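Local coordinates for acetyl-CoA C-acetyltransferase (Syntrophomonas wolfei subsp. wolfei, PDB 7N7Z), which probably catalyses the reversible transfer of an acetyl group between two acetyl-CoA molecules, giving acetoacetyl-CoA and CoA, as thiolases do, at residues B[15-20]-B[204-209]; B[120-125]-B[253-258]; B[313-318]-B[378-383]; B[319-324]-B[350-355]; B[161-166]-B[238-243]. All coordinates share one frame; numbering follows the deposited sequence.

Contact 1: residues B[15-20]-B[204-209]; sequences RTPIGR and VPVVIK
Val-204 N donates a backbone hydrogen bond to Arg-15 O, 2.7 Å long with an N-H...O angle of 158°, and it is the one conventional hydrogen bond between 15-20 and 204-209. A second, weaker polar touch follows it: the CA-H of Thr-16 points almost straight at Val-204 O, 3.6 Å from CA to O and 167° at the hydrogen. Pro-17 CD reaches the same Val-204 O at 3.5 Å.

The apolar part centres on one methyl. Val-206 CG2 lies 3.6 Å from Thr-16 CB and 4.0 Å from Pro-17 CD, meeting both side chains at a slant. Thr-16 has OG1 between its backbone N and carbonyl carbon (chi1 73°), which offers CG2 to the valine while OG1 bonds to Pro-17 O and receives Ala-257 N. An alanine here would probably leave Ala-257 N without its hydroxyl acceptor and open a gap beside Val-206 CG2.

The guanidinium of Arg-15 turns from the contact to salt bridges with Glu-202 and Asp-220. Strand 254-264 flanks Thr-16 through Ala-257, helix 30-45 covers Thr-16, Val-204 and Val-206 through Leu-33, Ile-36 and Ala-40, and strand 215-217 pairs with 206-208.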
# COMPACT_ATOMS: atom_id res chain seq x y z
N ARG B 15 24.51 -24.14 -9.04
CA ARG B 15 24.03 -22.85 -8.57
C ARG B 15 24.00 -21.88 -9.75
O ARG B 15 24.72 -22.06 -10.73
CB ARG B 15 24.89 -22.29 -7.43
CG ARG B 15 26.31 -21.87 -7.83
CD ARG B 15 26.92 -20.98 -6.76
NE ARG B 15 28.29 -20.57 -7.08
CZ ARG B 15 28.63 -19.41 -7.63
NH1 ARG B 15 27.73 -18.51 -7.98
NH2 ARG B 15 29.92 -19.15 -7.83
N THR B 16 23.16 -20.87 -9.64
CA THR B 16 23.17 -19.77 -10.59
C THR B 16 24.25 -18.79 -10.19
O THR B 16 24.83 -18.88 -9.10
CB THR B 16 21.80 -19.09 -10.62
OG1 THR B 16 21.62 -18.32 -9.42
CG2 THR B 16 20.68 -20.12 -10.73
N PRO B 17 24.58 -17.83 -11.06
CA PRO B 17 25.45 -16.74 -10.63
C PRO B 17 24.80 -15.95 -9.50
O PRO B 17 23.58 -15.96 -9.33
CB PRO B 17 25.60 -15.88 -11.90
CG PRO B 17 25.26 -16.80 -13.03
CD PRO B 17 24.22 -17.74 -12.48
N ILE B 18 25.64 -15.28 -8.72
CA ILE B 18 25.17 -14.43 -7.63
C ILE B 18 25.00 -13.03 -8.20
O ILE B 18 25.99 -12.33 -8.47
CB ILE B 18 26.14 -14.45 -6.44
CG1 ILE B 18 26.31 -15.89 -5.94
CG2 ILE B 18 25.62 -13.56 -5.31
CD1 ILE B 18 27.29 -16.03 -4.79
N GLY B 19 23.75 -12.61 -8.38
CA GLY B 19 23.47 -11.33 -8.98
C GLY B 19 23.43 -10.19 -7.97
O GLY B 19 23.22 -10.40 -6.78
N ARG B 20 23.62 -8.98 -8.48
CA ARG B 20 23.57 -7.79 -7.64
C ARG B 20 22.13 -7.48 -7.25
O ARG B 20 21.19 -7.75 -7.99
CB ARG B 20 24.17 -6.59 -8.38
CG ARG B 20 25.65 -6.38 -8.15
CD ARG B 20 26.15 -5.20 -8.97
NE ARG B 20 27.61 -5.09 -8.97
CZ ARG B 20 28.30 -4.13 -8.38
NH1 ARG B 20 27.71 -3.16 -7.69
NH2 ARG B 20 29.63 -4.13 -8.47
N VAL B 204 25.31 -22.67 -13.33
CA VAL B 204 24.42 -22.86 -14.47
C VAL B 204 23.91 -21.48 -14.86
O VAL B 204 23.39 -20.76 -14.01
CB VAL B 204 23.25 -23.80 -14.17
CG1 VAL B 204 22.46 -23.34 -12.95
CG2 VAL B 204 22.33 -23.92 -15.39
N PRO B 205 24.06 -21.05 -16.12
CA PRO B 205 23.71 -19.67 -16.46
C PRO B 205 22.21 -19.43 -16.41
O PRO B 205 21.40 -20.35 -16.56
CB PRO B 205 24.25 -19.50 -17.89
CG PRO B 205 24.31 -20.88 -18.44
CD PRO B 205 24.56 -21.80 -17.28
N VAL B 206 21.85 -18.17 -16.18
CA VAL B 206 20.46 -17.72 -16.18
C VAL B 206 20.25 -16.85 -17.41
O VAL B 206 20.99 -15.89 -17.64
CB VAL B 206 20.13 -16.93 -14.90
CG1 VAL B 206 18.69 -16.44 -14.94
CG2 VAL B 206 20.36 -17.80 -13.67
N VAL B 207 19.23 -17.20 -18.20
CA VAL B 207 18.98 -16.55 -19.48
C VAL B 207 17.81 -15.58 -19.31
O VAL B 207 16.70 -15.99 -18.94
CB VAL B 207 18.69 -17.58 -20.58
CG1 VAL B 207 18.24 -16.89 -21.84
CG2 VAL B 207 19.93 -18.42 -20.85
N ILE B 208 18.05 -14.31 -19.59
CA ILE B 208 17.02 -13.28 -19.53
C ILE B 208 16.38 -13.17 -20.90
O ILE B 208 17.05 -12.87 -21.89
CB ILE B 208 17.61 -11.92 -19.09
CG1 ILE B 208 18.62 -12.09 -17.94
CG2 ILE B 208 16.48 -10.96 -18.71
CD1 ILE B 208 18.00 -12.28 -16.57
N LYS B 209 15.07 -13.42 -20.97
CA LYS B 209 14.35 -13.46 -22.25
C LYS B 209 13.80 -12.07 -22.57
O LYS B 209 12.59 -11.82 -22.56
CB LYS B 209 13.25 -14.51 -22.20
CG LYS B 209 13.75 -15.94 -22.24
CD LYS B 209 13.97 -16.41 -23.67
CE LYS B 209 14.51 -17.83 -23.71
NZ LYS B 209 13.57 -18.81 -23.10

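Contact 2: residues B[120-125]-B[253-258]; sequences ESMSNI and INDCAA
Ser-123 OG donates to the syn lone pair of Asp-255 OD2 at 2.6 Å and is also hydrogen-bonded to Leu-22 N. The other carboxylate oxygen serves the same serine: Ser-123 N donates to Asp-255 OD1 at 2.9 Å, from the syn side and 17° out of the carboxylate plane. With CG anti to its carbonyl carbon (chi1 -53°), Asp-255 swings the group from strand 254-264 to the 3-10 turn at 122-123. An alanine here would probably leave Ser-123 N and OG without their carboxylate acceptor and set the turn free to shift against the strand.

Behind the turn the two strands pair antiparallel: Glu-120 N to Cys-256 O at 2.9 Å, and Cys-256 N to Glu-120 O at 3.0 Å. Met-122 crosses Ile-253 at about a right angle, its CE 3.5 Å from Ile-253 CG2. Its sulphur, Met-122 SD, accepts no more than a weak bond from Asn-254 N at 3.2 Å.

Two polar ends find their partners beyond the two segments. The carboxylate of Glu-120 takes Cys-60 N and Leu-61 N, and the amide of Asn-254 bridges Gly-19 O and the backbone N of His-358, a predicted active-site residue. The buried carboxylate of Asp-255 satisfies the N-H and hydroxyl of the turn after strand 113-121, and these converging donors would probably favour its ionised form.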
# COMPACT_ATOMS: atom_id res chain seq x y z
N GLU B 120 17.19 -17.27 -2.89
CA GLU B 120 16.81 -15.98 -2.35
C GLU B 120 16.91 -14.96 -3.47
O GLU B 120 18.01 -14.69 -3.97
CB GLU B 120 17.69 -15.58 -1.17
CG GLU B 120 17.05 -14.55 -0.25
CD GLU B 120 15.80 -15.08 0.42
OE1 GLU B 120 15.89 -16.11 1.12
OE2 GLU B 120 14.72 -14.47 0.25
N SER B 121 15.77 -14.40 -3.88
CA SER B 121 15.73 -13.32 -4.86
C SER B 121 15.39 -12.05 -4.08
O SER B 121 14.24 -11.60 -4.04
CB SER B 121 14.71 -13.60 -5.96
OG SER B 121 14.47 -12.45 -6.75
N MET B 122 16.42 -11.48 -3.44
CA MET B 122 16.20 -10.32 -2.58
C MET B 122 15.79 -9.09 -3.38
O MET B 122 15.19 -8.17 -2.81
CB MET B 122 17.45 -10.02 -1.75
CG MET B 122 18.23 -11.26 -1.32
SD MET B 122 19.75 -10.91 -0.40
CE MET B 122 19.12 -10.07 1.04
N SER B 123 16.09 -9.05 -4.68
CA SER B 123 15.64 -7.96 -5.52
C SER B 123 14.12 -7.95 -5.68
O SER B 123 13.55 -6.89 -5.99
CB SER B 123 16.29 -8.06 -6.90
OG SER B 123 17.70 -8.10 -6.81
N ASN B 124 13.46 -9.09 -5.47
CA ASN B 124 12.02 -9.20 -5.67
C ASN B 124 11.27 -9.51 -4.38
O ASN B 124 10.14 -10.03 -4.43
CB ASN B 124 11.72 -10.28 -6.72
CG ASN B 124 12.05 -9.82 -8.13
OD1 ASN B 124 11.34 -8.99 -8.71
ND2 ASN B 124 13.13 -10.35 -8.69
N ILE B 125 11.86 -9.21 -3.23
CA ILE B 125 11.11 -9.31 -1.97
C ILE B 125 10.07 -8.20 -1.93
O ILE B 125 10.41 -7.03 -2.16
CB ILE B 125 12.06 -9.23 -0.78
CG1 ILE B 125 12.97 -10.46 -0.73
CG2 ILE B 125 11.27 -9.13 0.52
CD1 ILE B 125 14.13 -10.33 0.23
N ILE B 253 23.69 -7.61 -0.62
CA ILE B 253 22.33 -8.06 -0.87
C ILE B 253 22.30 -8.58 -2.30
O ILE B 253 22.69 -7.86 -3.23
CB ILE B 253 21.31 -6.93 -0.65
CG1 ILE B 253 21.29 -6.51 0.83
CG2 ILE B 253 19.92 -7.35 -1.09
CD1 ILE B 253 22.42 -5.58 1.23
N ASN B 254 21.89 -9.83 -2.49
CA ASN B 254 22.14 -10.50 -3.76
C ASN B 254 21.09 -11.57 -4.03
O ASN B 254 20.41 -12.05 -3.12
CB ASN B 254 23.53 -11.13 -3.78
CG ASN B 254 24.61 -10.16 -3.38
OD1 ASN B 254 25.06 -10.16 -2.23
ND2 ASN B 254 25.02 -9.31 -4.31
N ASP B 255 20.99 -11.94 -5.30
CA ASP B 255 20.08 -12.97 -5.78
C ASP B 255 20.86 -14.22 -6.15
O ASP B 255 21.96 -14.13 -6.72
CB ASP B 255 19.28 -12.49 -6.99
CG ASP B 255 18.58 -11.16 -6.75
OD1 ASP B 255 18.17 -10.91 -5.60
OD2 ASP B 255 18.45 -10.38 -7.71
N CYS B 256 20.29 -15.39 -5.85
CA CYS B 256 20.92 -16.65 -6.24
C CYS B 256 20.01 -17.81 -5.90
O CYS B 256 19.13 -17.70 -5.04
CB CYS B 256 22.28 -16.84 -5.56
SG CYS B 256 23.15 -18.33 -6.09
N ALA B 257 20.25 -18.94 -6.57
CA ALA B 257 19.61 -20.20 -6.26
C ALA B 257 20.64 -21.32 -6.41
O ALA B 257 21.41 -21.34 -7.37
CB ALA B 257 18.41 -20.48 -7.17
N ALA B 258 20.65 -22.23 -5.44
CA ALA B 258 21.47 -23.43 -5.49
C ALA B 258 20.57 -24.65 -5.33
O ALA B 258 19.47 -24.56 -4.78
CB ALA B 258 22.55 -23.42 -4.41

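Contact 3: residues B[313-318]-B[378-383]; sequences DVDYWE and LGLTKG
Leu-380 lays its side chain against Asp-315, CB to CB at 3.6 Å. Further out, Leu-380 CD1 approaches Tyr-316 CB at 4.1 Å, and Leu-375 of helix 360-378 touches both Leu-380 and Tyr-316.

At Thr-381 the contact turns polar. Thr-381 N donates to Asp-315 OD2 at 2.8 Å, using the anti lone pair of that oxygen. The next amide, Lys-382 N, comes to the same Asp-315 OD2 at 2.9 Å but from above the carboxylate plane, 47° out of it. One oxygen thus grips two successive N-H groups; the torsion of Asp-315 (CG anti to the carbonyl carbon, chi1 -66°) carries the carboxylate across to them.

Lys-382 O answers in kind, accepting two N-H groups of the first segment: Asp-315 N at 2.6 Å, with a bent 137° at the hydrogen, and Tyr-316 N at a longer 3.3 Å. The Lys-382 side chain runs extended past Asp-313 O, and its NZ gives a hydrogen bond to a water that is weakly bonded to Asp-313 OD2, whose firmer partner is Lys-310 N. Trp-309 adds a cation-pi contact to the lysine.

Gly-383 is the parallel bridge partner of Tyr-316. Val-314 CG1 covers its backbone, 3.6 Å from Gly-383 C, while also resting over one face of the Trp-317 ring.

Strands 316-319 and 382-387 are parallel neighbours, and helix 360-378 leads into the second: a beta-alpha-beta arrangement with additional helices in the connection, at the edge of the sheet in the C-terminal half of the thiolase fold.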
# COMPACT_ATOMS: atom_id res chain seq x y z
N ASP B 313 42.21 -31.81 9.95
CA ASP B 313 41.90 -32.90 9.03
C ASP B 313 41.16 -32.40 7.79
O ASP B 313 41.25 -33.03 6.73
CB ASP B 313 41.06 -33.97 9.73
CG ASP B 313 41.83 -34.69 10.82
OD1 ASP B 313 43.07 -34.71 10.76
OD2 ASP B 313 41.18 -35.23 11.74
N VAL B 314 40.43 -31.29 7.90
CA VAL B 314 39.64 -30.79 6.78
C VAL B 314 40.57 -30.19 5.74
O VAL B 314 41.42 -29.35 6.05
CB VAL B 314 38.61 -29.77 7.27
CG1 VAL B 314 37.63 -29.42 6.16
CG2 VAL B 314 37.87 -30.31 8.49
N ASP B 315 40.40 -30.62 4.49
CA ASP B 315 41.28 -30.15 3.42
C ASP B 315 40.92 -28.75 2.95
O ASP B 315 41.79 -28.01 2.48
CB ASP B 315 41.24 -31.12 2.24
CG ASP B 315 41.83 -32.48 2.57
OD1 ASP B 315 42.71 -32.55 3.45
OD2 ASP B 315 41.40 -33.48 1.95
N TYR B 316 39.65 -28.36 3.05
CA TYR B 316 39.23 -27.04 2.61
C TYR B 316 37.96 -26.65 3.34
O TYR B 316 37.10 -27.50 3.61
CB TYR B 316 39.01 -26.99 1.09
CG TYR B 316 38.53 -25.65 0.59
CD1 TYR B 316 39.37 -24.55 0.59
CD2 TYR B 316 37.24 -25.49 0.11
CE1 TYR B 316 38.94 -23.32 0.13
CE2 TYR B 316 36.80 -24.26 -0.35
CZ TYR B 316 37.65 -23.18 -0.34
OH TYR B 316 37.22 -21.96 -0.80
N TRP B 317 37.84 -25.36 3.66
CA TRP B 317 36.71 -24.82 4.40
C TRP B 317 36.04 -23.72 3.59
O TRP B 317 36.71 -22.91 2.94
CB TRP B 317 37.14 -24.24 5.75
CG TRP B 317 37.32 -25.25 6.83
CD1 TRP B 317 38.49 -25.81 7.25
CD2 TRP B 317 36.29 -25.81 7.66
NE1 TRP B 317 38.26 -26.69 8.28
CE2 TRP B 317 36.92 -26.71 8.55
CE3 TRP B 317 34.91 -25.65 7.73
CZ2 TRP B 317 36.21 -27.44 9.50
CZ3 TRP B 317 34.20 -26.38 8.68
CH2 TRP B 317 34.85 -27.26 9.55
N GLU B 318 34.71 -23.68 3.63
CA GLU B 318 33.92 -22.57 3.12
C GLU B 318 33.18 -21.96 4.31
O GLU B 318 32.12 -22.45 4.71
CB GLU B 318 32.94 -23.01 2.03
CG GLU B 318 33.53 -23.05 0.64
CD GLU B 318 33.68 -21.67 0.02
OE1 GLU B 318 32.65 -20.98 -0.16
OE2 GLU B 318 34.82 -21.28 -0.30
N LEU B 378 41.18 -29.01 -6.64
CA LEU B 378 42.45 -29.20 -5.97
C LEU B 378 42.75 -30.66 -5.67
O LEU B 378 43.79 -30.96 -5.06
CB LEU B 378 42.49 -28.39 -4.67
CG LEU B 378 42.17 -26.90 -4.82
CD1 LEU B 378 42.30 -26.18 -3.49
CD2 LEU B 378 43.07 -26.26 -5.87
N GLY B 379 41.89 -31.59 -6.08
CA GLY B 379 42.11 -32.99 -5.80
C GLY B 379 42.10 -33.35 -4.33
O GLY B 379 42.70 -34.35 -3.94
N LEU B 380 41.42 -32.55 -3.51
CA LEU B 380 41.37 -32.79 -2.08
C LEU B 380 40.24 -33.77 -1.75
O LEU B 380 39.48 -34.20 -2.63
CB LEU B 380 41.19 -31.47 -1.33
CG LEU B 380 42.27 -30.42 -1.59
CD1 LEU B 380 41.81 -29.05 -1.10
CD2 LEU B 380 43.59 -30.82 -0.93
N THR B 381 40.11 -34.12 -0.47
CA THR B 381 39.20 -35.16 -0.04
C THR B 381 38.17 -34.68 0.97
O THR B 381 36.97 -34.93 0.78
CB THR B 381 40.00 -36.33 0.56
OG1 THR B 381 41.06 -36.70 -0.33
CG2 THR B 381 39.10 -37.54 0.80
N LYS B 382 38.59 -34.00 2.03
CA LYS B 382 37.72 -33.67 3.15
C LYS B 382 37.41 -32.18 3.15
O LYS B 382 38.32 -31.35 3.19
CB LYS B 382 38.38 -34.09 4.47
CG LYS B 382 38.56 -35.59 4.61
CD LYS B 382 39.21 -35.97 5.93
CE LYS B 382 39.41 -37.47 6.04
NZ LYS B 382 40.39 -37.84 7.10
N GLY B 383 36.12 -31.85 3.12
CA GLY B 383 35.69 -30.47 3.12
C GLY B 383 34.69 -30.19 4.22
O GLY B 383 34.06 -31.10 4.77
O HOH W 1 39.80 -36.82 9.84

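Contact 4: residues B[319-324]-B[350-355]; sequences VNEAFA and NGSGIG
Ile-354 and Glu-321 make the tight half of this buried contact. Ile-354 CD1 packs into the bend of 321-324, 3.4 Å from Ala-324 N and 3.6 Å from Glu-321 CB. Beside it Gly-353 CA lies 3.3 Å from Glu-321 O; a side chain on this glycine would run straight into that carbonyl. Ser-352 fits alongside, its CB 3.4 Å from Glu-321 OE1.

The hydroxyl of Ser-352, anti to the backbone N (chi1 -162°), turns to the other segment, and Glu-321 N donates to Ser-352 OG at 3.2 Å, with 152° at the hydrogen.

The Asn-320 side is looser: Asn-320 OD1 stands 3.7 Å from Gly-353 N without a bond, and no side of the contact faces solvent. The carboxylate of Glu-321 is bonded through OE1 to Ser-186 OG of helix 176-196, while Ala-183 and His-187 of the same helix pack on Ile-354.

Residues 320-323 read Asn-Glu-Ala-Phe, a signature of thiolases, and Asn-320 touches His-358, a predicted catalytic residue. In relatives this asparagine helps to form an oxyanion hole, so the loop beside the start of helix 353-356 is probably part of the same site here.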
# COMPACT_ATOMS: atom_id res chain seq x y z
N VAL B 319 33.75 -20.90 4.88
CA VAL B 319 33.15 -20.18 6.00
C VAL B 319 32.61 -18.86 5.46
O VAL B 319 33.39 -17.98 5.08
CB VAL B 319 34.15 -19.95 7.14
CG1 VAL B 319 33.49 -19.17 8.27
CG2 VAL B 319 34.68 -21.28 7.64
N ASN B 320 31.29 -18.73 5.42
CA ASN B 320 30.67 -17.54 4.87
C ASN B 320 31.11 -16.30 5.65
O ASN B 320 31.00 -16.26 6.88
CB ASN B 320 29.15 -17.67 4.90
CG ASN B 320 28.45 -16.52 4.18
OD1 ASN B 320 28.74 -16.24 3.02
ND2 ASN B 320 27.54 -15.86 4.87
N GLU B 321 31.61 -15.30 4.93
CA GLU B 321 31.99 -14.03 5.53
C GLU B 321 30.80 -13.09 5.44
O GLU B 321 30.55 -12.49 4.39
CB GLU B 321 33.22 -13.44 4.83
CG GLU B 321 34.43 -14.36 4.76
CD GLU B 321 35.46 -13.89 3.75
OE1 GLU B 321 35.09 -13.11 2.85
OE2 GLU B 321 36.63 -14.31 3.85
N ALA B 322 30.05 -12.96 6.53
CA ALA B 322 28.95 -12.01 6.57
C ALA B 322 29.46 -10.58 6.72
O ALA B 322 28.99 -9.67 6.03
CB ALA B 322 27.98 -12.35 7.70
N PHE B 323 30.42 -10.37 7.62
CA PHE B 323 31.09 -9.09 7.78
C PHE B 323 32.54 -9.37 8.16
O PHE B 323 32.84 -10.36 8.82
CB PHE B 323 30.41 -8.22 8.85
CG PHE B 323 28.92 -8.10 8.68
CD1 PHE B 323 28.07 -9.02 9.28
CD2 PHE B 323 28.38 -7.08 7.93
CE1 PHE B 323 26.70 -8.91 9.13
CE2 PHE B 323 27.01 -6.97 7.77
CZ PHE B 323 26.17 -7.88 8.38
N ALA B 324 33.43 -8.48 7.72
CA ALA B 324 34.85 -8.65 8.02
C ALA B 324 35.07 -8.74 9.53
O ALA B 324 35.79 -9.63 10.01
CB ALA B 324 35.66 -7.50 7.43
N ASN B 350 38.46 -18.30 -2.92
CA ASN B 350 37.98 -17.53 -4.06
C ASN B 350 36.95 -16.49 -3.64
O ASN B 350 36.00 -16.20 -4.36
CB ASN B 350 37.40 -18.47 -5.12
CG ASN B 350 38.38 -19.54 -5.55
OD1 ASN B 350 39.53 -19.25 -5.86
ND2 ASN B 350 37.93 -20.79 -5.56
N GLY B 351 37.14 -15.90 -2.47
CA GLY B 351 36.21 -14.94 -1.94
C GLY B 351 34.99 -15.61 -1.32
O GLY B 351 34.68 -16.77 -1.57
N SER B 352 34.28 -14.84 -0.49
CA SER B 352 33.09 -15.34 0.17
C SER B 352 32.00 -14.27 0.18
O SER B 352 31.89 -13.49 -0.78
CB SER B 352 33.42 -15.79 1.59
OG SER B 352 32.40 -16.63 2.11
N GLY B 353 31.21 -14.21 1.25
CA GLY B 353 30.06 -13.32 1.27
C GLY B 353 30.41 -11.86 1.03
O GLY B 353 29.63 -11.12 0.42
N ILE B 354 31.58 -11.43 1.50
CA ILE B 354 31.95 -10.02 1.36
C ILE B 354 32.22 -9.69 -0.10
O ILE B 354 31.82 -8.62 -0.60
CB ILE B 354 33.16 -9.69 2.25
CG1 ILE B 354 32.77 -9.80 3.73
CG2 ILE B 354 33.68 -8.30 1.94
CD1 ILE B 354 33.96 -9.89 4.66
N GLY B 355 32.90 -10.58 -0.82
CA GLY B 355 33.25 -10.32 -2.20
C GLY B 355 32.20 -10.78 -3.19
O GLY B 355 31.92 -10.09 -4.18

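Contact 5: residues B[161-166]-B[238-243]; sequences MGMTAE and AFKKGG
Phe-239 lays one face of its ring over Gly-162 CA in helix 161-172. The CA sits 4.2 Å from the ring centroid and 13° off the ring normal, a CH-pi contact; any side chain on Gly-162 would strike the ring. His-160 meets the same phenylalanine with its ring plane at about 40°.

One residue along the helix, Met-163 folds back on the loop. Its chain doubles back about the CB-CG bond (chi2 -65°), which brings Met-163 SD to 4.0 Å from Phe-239 CB and to 3.3 Å from Phe-239 O. The terminal methyl goes further, Met-163 CE lying 3.8 Å from Lys-240 CE. The same Lys-240 CE touches Glu-166 CB at 3.8 Å, and the two side chains run antiparallel alongside each other. Their charged tips do not pair: Glu-166 OE1 and Lys-240 NZ are 6.0 Å apart.

The Glu-166 chain folds at its CB-CG bond and directs its carboxylate to Gly-243, where Glu-166 OE2 presses on Gly-243 CA at 3.1 Å. Lys-240 to Gly-243 form a type II turn, with Gly-242 at positive phi. Beyond it, Glu-166 OE2 accepts Val-245 N, and Glu-166 OE1 takes a weak bond from Val-244 N. A water donates to Glu-166 OE2 at 2.7 Å and is in turn weakly bonded by Phe-239 N.

Between the two segments themselves the direct contact is apolar and CH-pi. The polar hold on the loop comes from the Glu-166 carboxylate, which takes amides just past the turn, and the nearby lysine would probably add only a diffuse attraction to it.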
# COMPACT_ATOMS: atom_id res chain seq x y z
N MET B 161 21.58 -6.48 10.89
CA MET B 161 22.66 -7.43 11.14
C MET B 161 23.99 -6.71 11.31
O MET B 161 24.83 -7.13 12.11
CB MET B 161 22.75 -8.43 9.99
CG MET B 161 21.56 -9.37 9.88
SD MET B 161 21.45 -10.53 11.26
CE MET B 161 19.73 -11.03 11.14
N GLY B 162 24.20 -5.63 10.55
CA GLY B 162 25.44 -4.88 10.67
C GLY B 162 25.73 -4.43 12.08
O GLY B 162 26.89 -4.32 12.48
N MET B 163 24.68 -4.15 12.87
CA MET B 163 24.88 -3.74 14.25
C MET B 163 25.50 -4.87 15.07
O MET B 163 26.37 -4.62 15.92
CB MET B 163 23.56 -3.29 14.87
CG MET B 163 22.85 -2.20 14.09
SD MET B 163 23.77 -0.65 14.08
CE MET B 163 23.10 0.16 15.53
N THR B 164 25.07 -6.11 14.83
CA THR B 164 25.65 -7.23 15.56
C THR B 164 27.11 -7.44 15.18
O THR B 164 27.91 -7.88 16.01
CB THR B 164 24.85 -8.51 15.30
OG1 THR B 164 25.15 -9.01 13.99
CG2 THR B 164 23.36 -8.24 15.42
N ALA B 165 27.48 -7.12 13.93
CA ALA B 165 28.89 -7.13 13.57
C ALA B 165 29.65 -6.05 14.32
O ALA B 165 30.81 -6.25 14.72
CB ALA B 165 29.05 -6.94 12.06
N GLU B 166 29.02 -4.89 14.54
CA GLU B 166 29.65 -3.84 15.33
C GLU B 166 29.88 -4.30 16.76
O GLU B 166 30.88 -3.93 17.39
CB GLU B 166 28.79 -2.57 15.31
CG GLU B 166 28.81 -1.80 13.99
CD GLU B 166 30.19 -1.32 13.59
OE1 GLU B 166 31.15 -1.54 14.36
OE2 GLU B 166 30.31 -0.71 12.51
N ALA B 238 28.31 2.33 7.43
CA ALA B 238 27.03 2.02 6.80
C ALA B 238 25.89 1.84 7.78
O ALA B 238 24.73 1.99 7.38
CB ALA B 238 27.16 0.76 5.94
N PHE B 239 26.17 1.54 9.05
CA PHE B 239 25.12 1.24 10.01
C PHE B 239 25.26 1.94 11.35
O PHE B 239 24.28 1.99 12.10
CB PHE B 239 25.04 -0.28 10.26
CG PHE B 239 24.90 -1.09 9.01
CD1 PHE B 239 23.65 -1.42 8.51
CD2 PHE B 239 26.02 -1.54 8.33
CE1 PHE B 239 23.52 -2.17 7.36
CE2 PHE B 239 25.90 -2.29 7.17
CZ PHE B 239 24.64 -2.60 6.69
N LYS B 240 26.44 2.47 11.69
CA LYS B 240 26.63 3.14 12.97
C LYS B 240 27.60 4.29 12.80
O LYS B 240 28.54 4.22 12.00
CB LYS B 240 27.14 2.17 14.04
CG LYS B 240 27.00 2.68 15.46
CD LYS B 240 27.60 1.71 16.47
CE LYS B 240 26.77 0.44 16.60
NZ LYS B 240 26.61 0.03 18.02
N LYS B 241 27.38 5.35 13.57
CA LYS B 241 28.30 6.48 13.56
C LYS B 241 29.68 6.02 14.02
O LYS B 241 29.82 5.41 15.09
CB LYS B 241 27.79 7.60 14.47
CG LYS B 241 26.29 7.87 14.35
CD LYS B 241 25.97 9.35 14.57
CE LYS B 241 24.85 9.56 15.58
NZ LYS B 241 25.12 10.73 16.46
N GLY B 242 30.69 6.31 13.21
CA GLY B 242 32.03 5.84 13.51
C GLY B 242 32.15 4.33 13.58
O GLY B 242 33.10 3.82 14.17
N GLY B 243 31.21 3.61 12.98
CA GLY B 243 31.27 2.16 12.99
C GLY B 243 32.26 1.62 11.97
O GLY B 243 32.51 2.22 10.93
O HOH W 2 29.01 0.56 10.56

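Overall arrangement
From the N terminus, 15-20 opens contact 1, which 204-209 closes. Contact 2 opens at 120-125 inside that loop and shuts at 253-258 beyond it, so the two cross; they also touch, strands 8-20 and 254-264 being sheet neighbours. Contact 5, from 161-166 to 238-243, is nested within contact 2 and crosses contact 1. All three lie in the N-terminal thiolase domain; in the C-terminal domain, contact 3 closes a loop in which contact 4 is nested. Contacts 1, 2 and 3 reach the same mixed sheet, while contact 4 meets contact 5 where Phe-323 packs on helix 161-172, joining the two halves.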